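Local coordinates for protein endoglucanase FnCel5A (Fervidobacterium nodosum, PDB 3NCO) that probably hydrolyses internal beta-1,4-glucosidic bonds of cellulose, at residues V90-D95 with K131-K136; Q110-Y115 with P151-E156; N240-V245 with I256-F261. All blocks are in the same frame, centred on the assembly; numbering follows the deposited sequence.

In the fold
The three contacts sit at different places on one eight-stranded parallel TIM barrel. Contacts 1 and 2 interleave along the chain: helix 78-93 and helix 112-130 come before the second segments of both, the loop leading into strand 137-140 and helix 151-168. Their centres are 31 Å apart, contact 1 at the end of the barrel where strands begin, contact 2 at the starts of two outer helices, on the end where strands finish and TIM-barrel enzymes keep their active sites. Contact 3 follows later, buried between a long helix and the seventh strand. Its centre is 26 Å from that of contact 1 and 24 Å from that of contact 2. Together they join loop to helix, helix to helix and helix to strand.

Contact 1 of 3, residues V90-D95 with K131-K136; sequences VALKND and KDYPDK
Two residues before Leu92, which packs against Tyr133, Pro134 and Lys136, the oxygen Val90 O is gripped twice by one residue: Asn94 ND2 donates to it at 2.9 Å, and Asn94 N reaches it at 3.2 Å from the other face of the carbonyl plane. The amide folds back on the last turn of helix 78-93, and its bond is fairly straight (N-H...O 154°). That helix ends in a Schellman motif, with Asp95 (phi 59°) as its C-prime residue and Asp95 N bonded to Leu92 O at 3.0 Å.

From this tied-off end Leu92 projects toward the loop 131-136. With CG opposite the carbonyl carbon (chi1 -71°), its two methyls divide the work. CD1 comes to the edge of the Tyr133 ring, near the ring plane, 3.8 Å from Tyr133 CD2, and also touches Pro134 CG, at the end of the pyrrolidine ring, at 4.0 Å. CD2 instead rests against the base of Lys136, 4.1 Å from Lys136 CB. Arg172 takes the carbonyls of Tyr133 and Pro134. Cutting Leu92 back to an alanine would probably leave the ring edge of Tyr133 and Pro134 CG without their methyl partner and open a gap between helix end and loop.

Between the two segments no hydrogen bond forms, so the leucine methyls set the spacing here by van der Waals contact alone, while direction probably comes from polar bonds beside it, such as that of Tyr133 OH to Asp89 on the same helix as Leu92.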
loop_
_atom_site.group_PDB
_atom_site.type_symbol
_atom_site.label_atom_id
_atom_site.label_comp_id
_atom_site.label_asym_id
_atom_site.label_seq_id
_atom_site.Cartn_x
_atom_site.Cartn_y
_atom_site.Cartn_z
ATOM N N VAL A 90 7.465 -16.974 -2.897
ATOM C CA VAL A 90 6.630 -17.338 -4.029
ATOM C C VAL A 90 6.392 -16.133 -4.948
ATOM O O VAL A 90 6.369 -16.264 -6.163
ATOM C CB VAL A 90 5.283 -17.901 -3.536
ATOM C CG1 VAL A 90 4.373 -18.183 -4.704
ATOM C CG2 VAL A 90 5.483 -19.165 -2.728
ATOM N N ALA A 91 6.178 -14.952 -4.383
ATOM C CA ALA A 91 5.919 -13.838 -5.300
ATOM C C ALA A 91 7.172 -13.481 -6.117
ATOM O O ALA A 91 7.080 -13.210 -7.297
ATOM C CB ALA A 91 5.450 -12.612 -4.495
ATOM N N LEU A 92 8.343 -13.549 -5.485
ATOM C CA LEU A 92 9.619 -13.282 -6.186
ATOM C C LEU A 92 9.885 -14.373 -7.206
ATOM O O LEU A 92 10.468 -14.123 -8.277
ATOM C CB LEU A 92 10.769 -13.180 -5.187
ATOM C CG LEU A 92 10.842 -11.981 -4.277
ATOM C CD1 LEU A 92 11.995 -12.207 -3.300
ATOM C CD2 LEU A 92 11.014 -10.690 -5.127
ATOM N N LYS A 93 9.439 -15.581 -6.890
ATOM C CA LYS A 93 9.598 -16.675 -7.814
ATOM C C LYS A 93 8.835 -16.400 -9.112
ATOM O O LYS A 93 9.253 -16.812 -10.175
ATOM C CB LYS A 93 9.138 -18.009 -7.167
ATOM C CG LYS A 93 8.954 -19.158 -8.152
ATOM C CD LYS A 93 8.314 -20.396 -7.465
ATOM C CE LYS A 93 8.384 -21.637 -8.387
ATOM N NZ LYS A 93 7.757 -22.830 -7.714
ATOM N N ASN A 94 7.712 -15.674 -8.988
ATOM C CA ASN A 94 6.866 -15.348 -10.139
ATOM C C ASN A 94 7.211 -13.961 -10.690
ATOM O O ASN A 94 6.402 -13.337 -11.403
ATOM C CB ASN A 94 5.391 -15.393 -9.710
ATOM C CG ASN A 94 4.884 -16.794 -9.618
ATOM O OD1 ASN A 94 4.553 -17.412 -10.630
ATOM N ND2 ASN A 94 4.856 -17.332 -8.386
ATOM N N ASP A 95 8.427 -13.501 -10.394
ATOM C CA ASP A 95 8.978 -12.284 -11.025
ATOM C C ASP A 95 8.119 -11.033 -10.764
ATOM O O ASP A 95 7.989 -10.143 -11.627
ATOM C CB ASP A 95 9.186 -12.492 -12.517
ATOM C CG ASP A 95 10.302 -13.481 -12.815
ATOM O OD1 ASP A 95 11.178 -13.703 -11.952
ATOM O OD2 ASP A 95 10.310 -14.027 -13.936
ATOM N N LYS A 131 17.295 -9.429 5.151
ATOM C CA LYS A 131 18.432 -8.581 4.749
ATOM C C LYS A 131 19.100 -8.985 3.430
ATOM O O LYS A 131 19.580 -8.121 2.676
ATOM C CB LYS A 131 19.463 -8.472 5.891
ATOM C CG LYS A 131 20.233 -9.740 6.193
ATOM C CD LYS A 131 21.098 -9.514 7.428
ATOM C CE LYS A 131 21.856 -10.782 7.844
ATOM N NZ LYS A 131 22.785 -11.311 6.806
ATOM N N ASP A 132 19.107 -10.289 3.150
ATOM C CA ASP A 132 19.852 -10.816 2.012
ATOM C C ASP A 132 18.922 -11.046 0.809
ATOM O O ASP A 132 19.360 -11.602 -0.198
ATOM C CB ASP A 132 20.599 -12.106 2.400
ATOM C CG ASP A 132 21.717 -11.842 3.436
ATOM O OD1 ASP A 132 22.471 -10.873 3.234
ATOM O OD2 ASP A 132 21.837 -12.590 4.444
ATOM N N TYR A 133 17.652 -10.667 0.928
ATOM C CA TYR A 133 16.712 -10.840 -0.178
ATOM C C TYR A 133 17.057 -9.910 -1.332
ATOM O O TYR A 133 17.598 -8.826 -1.101
ATOM C CB TYR A 133 15.266 -10.591 0.317
ATOM C CG TYR A 133 14.595 -11.850 0.813
ATOM C CD1 TYR A 133 15.060 -12.503 1.952
ATOM C CD2 TYR A 133 13.490 -12.361 0.160
ATOM C CE1 TYR A 133 14.457 -13.670 2.433
ATOM C CE2 TYR A 133 12.867 -13.515 0.614
ATOM C CZ TYR A 133 13.357 -14.181 1.756
ATOM O OH TYR A 133 12.768 -15.339 2.260
ATOM N N PRO A 134 16.728 -10.313 -2.582
ATOM C CA PRO A 134 16.988 -9.458 -3.752
ATOM C C PRO A 134 16.375 -8.061 -3.608
ATOM O O PRO A 134 15.400 -7.868 -2.846
ATOM C CB PRO A 134 16.236 -10.148 -4.886
ATOM C CG PRO A 134 15.763 -11.420 -4.420
ATOM C CD PRO A 134 16.131 -11.615 -2.960
ATOM N N ASP A 135 16.896 -7.111 -4.387
ATOM C CA ASP A 135 16.459 -5.719 -4.249
ATOM C C ASP A 135 15.039 -5.439 -4.795
ATOM O O ASP A 135 14.553 -4.316 -4.660
ATOM C CB ASP A 135 17.490 -4.772 -4.873
ATOM C CG ASP A 135 17.639 -4.956 -6.382
ATOM O OD1 ASP A 135 16.944 -5.771 -7.051
ATOM O OD2 ASP A 135 18.494 -4.222 -6.923
ATOM N N LYS A 136 14.387 -6.476 -5.336
ATOM C CA LYS A 136 13.014 -6.417 -5.853
ATOM C C LYS A 136 12.007 -6.604 -4.706
ATOM O O LYS A 136 10.825 -6.559 -4.942
ATOM C CB LYS A 136 12.787 -7.494 -6.920
ATOM C CG LYS A 136 13.464 -7.114 -8.238
ATOM C CD LYS A 136 13.719 -8.358 -9.065
ATOM C CE LYS A 136 14.547 -7.958 -10.318
ATOM N NZ LYS A 136 15.000 -9.168 -11.037
#

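Contact 2 of 3, residues Q110-Y115 with P151-E156; sequences QAPDKY and PTKWNE. With PO4 (phosphate ion), chain E.
Two torsions bring Lys153 to Asp113: chi1 (-69°) sets CG opposite the carbonyl carbon, and a bend at chi2 (-77°) turns the rest of the chain, extended beyond that point, across to the neighbouring helix. Asp113, with its own CG beside the backbone N (chi1 -70°), swings its carboxylate nearer to the lysine than its CB direction suggests. The contact ties together the first turns of two adjacent outer helices of the TIM barrel, 112-130 and 151-168, which come after the third and fourth strands.

The side chains cross at about a right angle. Asp113 OD1 accepts from Lys153 NZ at 2.8 Å through its syn lone pair, on the side of the other oxygen. Asp113 OD2 stays farther off, 3.6 Å from Lys153 NZ, so the salt bridge is one-sided rather than forked. Nearer the backbone, Lys153 CG comes to 4.5 Å from Pro112 CG, a loose contact between the aliphatic part of the lysine and the proline ring. Asp113 belongs to the opening turn of its helix, whose N-terminal end would probably favour its negative charge. Ala111, in the N-cap position, offers Ala111 O to Lys114 N and to Tyr115 N, each at 3.0 Å, and Pro112 also touches Leu149 in the loop leading to the second helix.

On another side of helix 151-168 sits a phosphate ion, probably from the crystallisation liquor. Thr152 OG1 donates to its O3 at 2.7 Å; about one turn along, Asn155 ND2 donates to its O4 at 3.0 Å.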
loop_
_atom_site.group_PDB
_atom_site.type_symbol
_atom_site.label_atom_id
_atom_site.label_comp_id
_atom_site.label_asym_id
_atom_site.label_seq_id
_atom_site.Cartn_x
_atom_site.Cartn_y
_atom_site.Cartn_z
ATOM N N GLN A 110 -3.417 4.497 18.753
ATOM C CA GLN A 110 -3.941 5.074 20.009
ATOM C C GLN A 110 -2.899 5.625 20.964
ATOM O O GLN A 110 -3.116 6.646 21.606
ATOM C CB GLN A 110 -4.781 4.030 20.785
ATOM C CG GLN A 110 -5.352 4.527 22.134
ATOM C CD GLN A 110 -6.461 5.616 21.985
ATOM O OE1 GLN A 110 -7.053 5.786 20.903
ATOM N NE2 GLN A 110 -6.728 6.344 23.072
ATOM N N ALA A 111 -1.769 4.941 21.062
ATOM C CA ALA A 111 -0.703 5.350 21.999
ATOM C C ALA A 111 0.659 5.216 21.345
ATOM O O ALA A 111 1.436 4.299 21.702
ATOM C CB ALA A 111 -0.777 4.583 23.290
ATOM N N PRO A 112 0.948 6.098 20.366
ATOM C CA PRO A 112 2.220 5.928 19.623
ATOM C C PRO A 112 3.459 6.111 20.504
ATOM O O PRO A 112 4.511 5.530 20.174
ATOM C CB PRO A 112 2.160 7.035 18.543
ATOM C CG PRO A 112 1.174 8.078 19.135
ATOM C CD PRO A 112 0.138 7.218 19.827
ATOM N N ASP A 113 3.376 6.859 21.598
ATOM C CA ASP A 113 4.569 6.970 22.439
ATOM C C ASP A 113 4.925 5.596 23.007
ATOM O O ASP A 113 6.100 5.282 23.156
ATOM C CB ASP A 113 4.368 7.962 23.582
ATOM C CG ASP A 113 4.301 9.384 23.109
ATOM O OD1 ASP A 113 4.509 9.676 21.887
ATOM O OD2 ASP A 113 4.041 10.229 24.009
ATOM N N LYS A 114 3.910 4.782 23.292
ATOM C CA LYS A 114 4.143 3.498 23.926
ATOM C C LYS A 114 4.465 2.439 22.882
ATOM O O LYS A 114 5.308 1.578 23.092
ATOM C CB LYS A 114 2.959 3.079 24.800
ATOM C CG LYS A 114 3.098 1.645 25.389
ATOM C CD LYS A 114 1.918 1.292 26.284
ATOM C CE LYS A 114 2.090 -0.108 26.869
ATOM N NZ LYS A 114 0.947 -0.548 27.757
ATOM N N TYR A 115 3.767 2.490 21.752
ATOM C CA TYR A 115 3.868 1.414 20.758
ATOM C C TYR A 115 4.774 1.687 19.545
ATOM O O TYR A 115 5.090 0.789 18.773
ATOM C CB TYR A 115 2.447 0.983 20.314
ATOM C CG TYR A 115 1.727 0.311 21.456
ATOM C CD1 TYR A 115 1.934 -1.030 21.731
ATOM C CD2 TYR A 115 0.861 1.021 22.281
ATOM C CE1 TYR A 115 1.286 -1.661 22.828
ATOM C CE2 TYR A 115 0.214 0.417 23.360
ATOM C CZ TYR A 115 0.434 -0.930 23.616
ATOM O OH TYR A 115 -0.236 -1.480 24.724
ATOM N N PRO A 151 0.901 13.639 12.082
ATOM C CA PRO A 151 2.042 13.909 11.196
ATOM C C PRO A 151 3.330 14.188 11.984
ATOM O O PRO A 151 4.392 13.676 11.647
ATOM C CB PRO A 151 1.558 15.152 10.399
ATOM C CG PRO A 151 0.071 14.923 10.264
ATOM C CD PRO A 151 -0.309 14.378 11.674
ATOM N N THR A 152 3.235 14.963 13.055
ATOM C CA THR A 152 4.401 15.215 13.915
ATOM C C THR A 152 4.997 13.968 14.551
ATOM O O THR A 152 6.221 13.785 14.542
ATOM C CB THR A 152 4.008 16.274 14.971
ATOM O OG1 THR A 152 3.623 17.477 14.295
ATOM C CG2 THR A 152 5.118 16.560 16.022
ATOM N N LYS A 153 4.157 13.124 15.134
ATOM C CA LYS A 153 4.661 11.907 15.790
ATOM C C LYS A 153 5.230 10.983 14.744
ATOM O O LYS A 153 6.223 10.290 14.981
ATOM C CB LYS A 153 3.499 11.185 16.469
ATOM C CG LYS A 153 2.932 11.946 17.671
ATOM C CD LYS A 153 3.791 11.829 18.932
ATOM C CE LYS A 153 3.095 12.368 20.204
ATOM N NZ LYS A 153 4.240 12.416 21.189
ATOM N N TRP A 154 4.579 10.934 13.586
ATOM C CA TRP A 154 5.085 10.074 12.541
ATOM C C TRP A 154 6.415 10.559 12.030
ATOM O O TRP A 154 7.291 9.753 11.756
ATOM C CB TRP A 154 4.053 10.034 11.442
ATOM C CG TRP A 154 4.429 9.330 10.232
ATOM C CD1 TRP A 154 4.408 9.870 8.986
ATOM C CD2 TRP A 154 4.839 7.940 10.090
ATOM N NE1 TRP A 154 4.795 8.914 8.058
ATOM C CE2 TRP A 154 5.013 7.717 8.699
ATOM C CE3 TRP A 154 4.980 6.865 10.977
ATOM C CZ2 TRP A 154 5.419 6.468 8.171
ATOM C CZ3 TRP A 154 5.355 5.596 10.454
ATOM C CH2 TRP A 154 5.601 5.437 9.062
ATOM N N ASN A 155 6.582 11.865 11.905
ATOM C CA ASN A 155 7.809 12.414 11.382
ATOM C C ASN A 155 8.932 12.071 12.362
ATOM O O ASN A 155 10.107 11.959 11.972
ATOM C CB ASN A 155 7.676 13.949 11.261
ATOM C CG ASN A 155 6.994 14.351 9.989
ATOM O OD1 ASN A 155 7.029 13.600 9.040
ATOM N ND2 ASN A 155 6.351 15.491 9.970
ATOM N N GLU A 156 8.561 11.927 13.634
ATOM C CA GLU A 156 9.529 11.569 14.674
ATOM C C GLU A 156 9.857 10.077 14.700
ATOM O O GLU A 156 11.024 9.671 14.913
ATOM C CB GLU A 156 9.071 12.040 16.066
ATOM C CG GLU A 156 8.959 13.598 16.127
ATOM C CD GLU A 156 8.166 14.180 17.334
ATOM O OE1 GLU A 156 8.276 15.428 17.553
ATOM O OE2 GLU A 156 7.415 13.446 18.018
HETATM P P PO4 E . 6.429 18.592 12.534
HETATM O O1 PO4 E . 5.216 18.803 11.642
HETATM O O2 PO4 E . 7.519 19.627 12.255
HETATM O O3 PO4 E . 5.921 18.775 13.964
HETATM O O4 PO4 E . 7.093 17.235 12.248
#

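Contact 3 of 3, residues N240-V245 with I256-F261; sequences NHFKYV and IFLGEF
The CB of Ile256, on strand 256-261, points toward Val245 of helix 232-252. From that CB the two branches part. CG1, set opposite the carbonyl carbon (chi1 -66°), lies 4.0 Å from Val245 CG1, and CG2, the shorter branch, comes to 4.1 Å from the same methyl. At the tip, Ile256 CD1 closes to 3.6 Å on Val245 CG1, the tightest approach between the segments. Thus all three carbons of the isoleucine beyond CB lie close round one valine methyl. Val245 presents this methyl by placing it anti to its own N (chi1 178°).

The strand is the seventh of the barrel, and helix 232-252 is the main helix of the beta-alpha-beta crossover that links it to strand 198-204, its parallel neighbour. Residues alternate along the strand: Ile256 and Leu258 face the helix layer. Phe257 points the other way, and Gly259 CA lies over one face of its ring.

Two residues on from the isoleucine, Leu258 meets the helix about a turn earlier. Its CD2 comes to the edge of the Phe242 ring, near the ring plane, and sits 3.9 Å from Phe242 CZ; Phe242 CE2 is equally close. The side chains cross at about a right angle, the ring reaching closer to the strand than the phenylalanine's CB direction would suggest. Helix 269-285 also borders this place, supplying Val279 to Leu258 and Ile282 to the Phe242 ring. The same ring makes edge-to-face contacts with Tyr204 and Phe202, both of strand 198-204.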
loop_
_atom_site.group_PDB
_atom_site.type_symbol
_atom_site.label_atom_id
_atom_site.label_comp_id
_atom_site.label_asym_id
_atom_site.label_seq_id
_atom_site.Cartn_x
_atom_site.Cartn_y
_atom_site.Cartn_z
ATOM N N ASN A 240 -6.411 17.786 -10.172
ATOM C CA ASN A 240 -6.015 18.851 -9.251
ATOM C C ASN A 240 -5.351 18.195 -8.023
ATOM O O ASN A 240 -4.322 18.653 -7.524
ATOM C CB ASN A 240 -7.263 19.714 -8.883
ATOM C CG ASN A 240 -6.953 20.945 -7.991
ATOM O OD1 ASN A 240 -6.258 21.895 -8.406
ATOM N ND2 ASN A 240 -7.520 20.953 -6.787
ATOM N N HIS A 241 -5.986 17.136 -7.503
ATOM C CA HIS A 241 -5.419 16.421 -6.342
ATOM C C HIS A 241 -4.005 15.860 -6.636
ATOM O O HIS A 241 -3.086 15.975 -5.811
ATOM C CB HIS A 241 -6.354 15.283 -5.975
ATOM C CG HIS A 241 -7.676 15.754 -5.445
ATOM N ND1 HIS A 241 -8.780 14.935 -5.384
ATOM C CD2 HIS A 241 -8.066 16.954 -4.949
ATOM C CE1 HIS A 241 -9.784 15.593 -4.829
ATOM N NE2 HIS A 241 -9.377 16.823 -4.558
ATOM N N PHE A 242 -3.869 15.165 -7.756
ATOM C CA PHE A 242 -2.599 14.476 -8.077
ATOM C C PHE A 242 -1.517 15.494 -8.453
ATOM O O PHE A 242 -0.328 15.296 -8.104
ATOM C CB PHE A 242 -2.792 13.491 -9.230
ATOM C CG PHE A 242 -3.407 12.186 -8.823
ATOM C CD1 PHE A 242 -4.513 12.132 -7.968
ATOM C CD2 PHE A 242 -2.832 10.998 -9.236
ATOM C CE1 PHE A 242 -5.055 10.878 -7.566
ATOM C CE2 PHE A 242 -3.350 9.767 -8.833
ATOM C CZ PHE A 242 -4.478 9.718 -8.036
ATOM N N LYS A 243 -1.921 16.577 -9.117
ATOM C CA LYS A 243 -0.972 17.697 -9.375
ATOM C C LYS A 243 -0.370 18.274 -8.081
ATOM O O LYS A 243 0.828 18.602 -7.982
ATOM C CB LYS A 243 -1.633 18.768 -10.229
ATOM C CG LYS A 243 -0.692 19.944 -10.591
ATOM C CD LYS A 243 -1.413 20.953 -11.495
ATOM C CE LYS A 243 -2.193 21.915 -10.639
ATOM N NZ LYS A 243 -1.856 23.328 -11.001
ATOM N N TYR A 244 -1.216 18.427 -7.057
ATOM C CA TYR A 244 -0.726 18.884 -5.788
ATOM C C TYR A 244 0.360 17.949 -5.264
ATOM O O TYR A 244 1.400 18.414 -4.778
ATOM C CB TYR A 244 -1.905 18.975 -4.808
ATOM C CG TYR A 244 -1.577 19.457 -3.427
ATOM C CD1 TYR A 244 -1.322 20.801 -3.194
ATOM C CD2 TYR A 244 -1.622 18.583 -2.333
ATOM C CE1 TYR A 244 -1.059 21.266 -1.927
ATOM C CE2 TYR A 244 -1.318 19.069 -1.007
ATOM C CZ TYR A 244 -1.054 20.424 -0.862
ATOM O OH TYR A 244 -0.792 20.992 0.375
ATOM N N VAL A 245 0.131 16.627 -5.348
ATOM C CA VAL A 245 1.166 15.673 -4.854
ATOM C C VAL A 245 2.430 15.731 -5.726
ATOM O O VAL A 245 3.554 15.690 -5.186
ATOM C CB VAL A 245 0.627 14.248 -4.807
ATOM C CG1 VAL A 245 1.720 13.201 -4.343
ATOM C CG2 VAL A 245 -0.643 14.198 -3.841
ATOM N N ILE A 256 6.903 9.004 -6.106
ATOM C CA ILE A 256 5.607 8.781 -5.487
ATOM C C ILE A 256 5.002 7.451 -5.975
ATOM O O ILE A 256 4.892 7.217 -7.189
ATOM C CB ILE A 256 4.618 9.909 -5.912
ATOM C CG1 ILE A 256 5.075 11.240 -5.335
ATOM C CG2 ILE A 256 3.175 9.578 -5.531
ATOM C CD1 ILE A 256 4.821 11.371 -3.800
ATOM N N PHE A 257 4.508 6.648 -5.009
ATOM C CA PHE A 257 3.724 5.417 -5.263
ATOM C C PHE A 257 2.316 5.640 -4.748
ATOM O O PHE A 257 2.080 5.982 -3.579
ATOM C CB PHE A 257 4.444 4.295 -4.486
ATOM C CG PHE A 257 3.678 3.033 -4.292
ATOM C CD1 PHE A 257 3.032 2.326 -5.322
ATOM C CD2 PHE A 257 3.740 2.464 -3.014
ATOM C CE1 PHE A 257 2.461 1.079 -5.024
ATOM C CE2 PHE A 257 3.149 1.273 -2.721
ATOM C CZ PHE A 257 2.559 0.551 -3.702
ATOM N N LEU A 258 1.346 5.486 -5.646
ATOM C CA LEU A 258 -0.042 5.513 -5.223
ATOM C C LEU A 258 -0.356 4.084 -4.729
ATOM O O LEU A 258 -0.646 3.188 -5.559
ATOM C CB LEU A 258 -0.902 5.853 -6.478
ATOM C CG LEU A 258 -2.430 5.648 -6.364
ATOM C CD1 LEU A 258 -2.935 6.491 -5.204
ATOM C CD2 LEU A 258 -3.207 6.006 -7.663
ATOM N N GLY A 259 -0.248 3.875 -3.399
ATOM C CA GLY A 259 -0.213 2.514 -2.865
ATOM C C GLY A 259 -1.531 1.823 -2.764
ATOM O O GLY A 259 -1.583 0.597 -2.699
ATOM N N GLU A 260 -2.612 2.614 -2.694
ATOM C CA GLU A 260 -3.923 2.000 -2.789
ATOM C C GLU A 260 -4.797 2.925 -3.560
ATOM O O GLU A 260 -4.741 4.142 -3.418
ATOM C CB GLU A 260 -4.578 1.795 -1.429
ATOM C CG GLU A 260 -3.815 0.926 -0.503
ATOM C CD GLU A 260 -4.501 0.766 0.838
ATOM O OE1 GLU A 260 -5.686 1.180 1.005
ATOM O OE2 GLU A 260 -3.814 0.317 1.852
ATOM N N PHE A 261 -5.659 2.331 -4.366
ATOM C CA PHE A 261 -6.782 3.036 -4.981
ATOM C C PHE A 261 -7.865 2.055 -5.396
ATOM O O PHE A 261 -7.555 0.972 -5.889
ATOM C CB PHE A 261 -6.355 3.956 -6.168
ATOM C CG PHE A 261 -6.064 3.235 -7.476
ATOM C CD1 PHE A 261 -4.877 2.557 -7.654
ATOM C CD2 PHE A 261 -6.962 3.340 -8.546
ATOM C CE1 PHE A 261 -4.577 1.908 -8.895
ATOM C CE2 PHE A 261 -6.708 2.735 -9.734
ATOM C CZ PHE A 261 -5.533 2.017 -9.945
#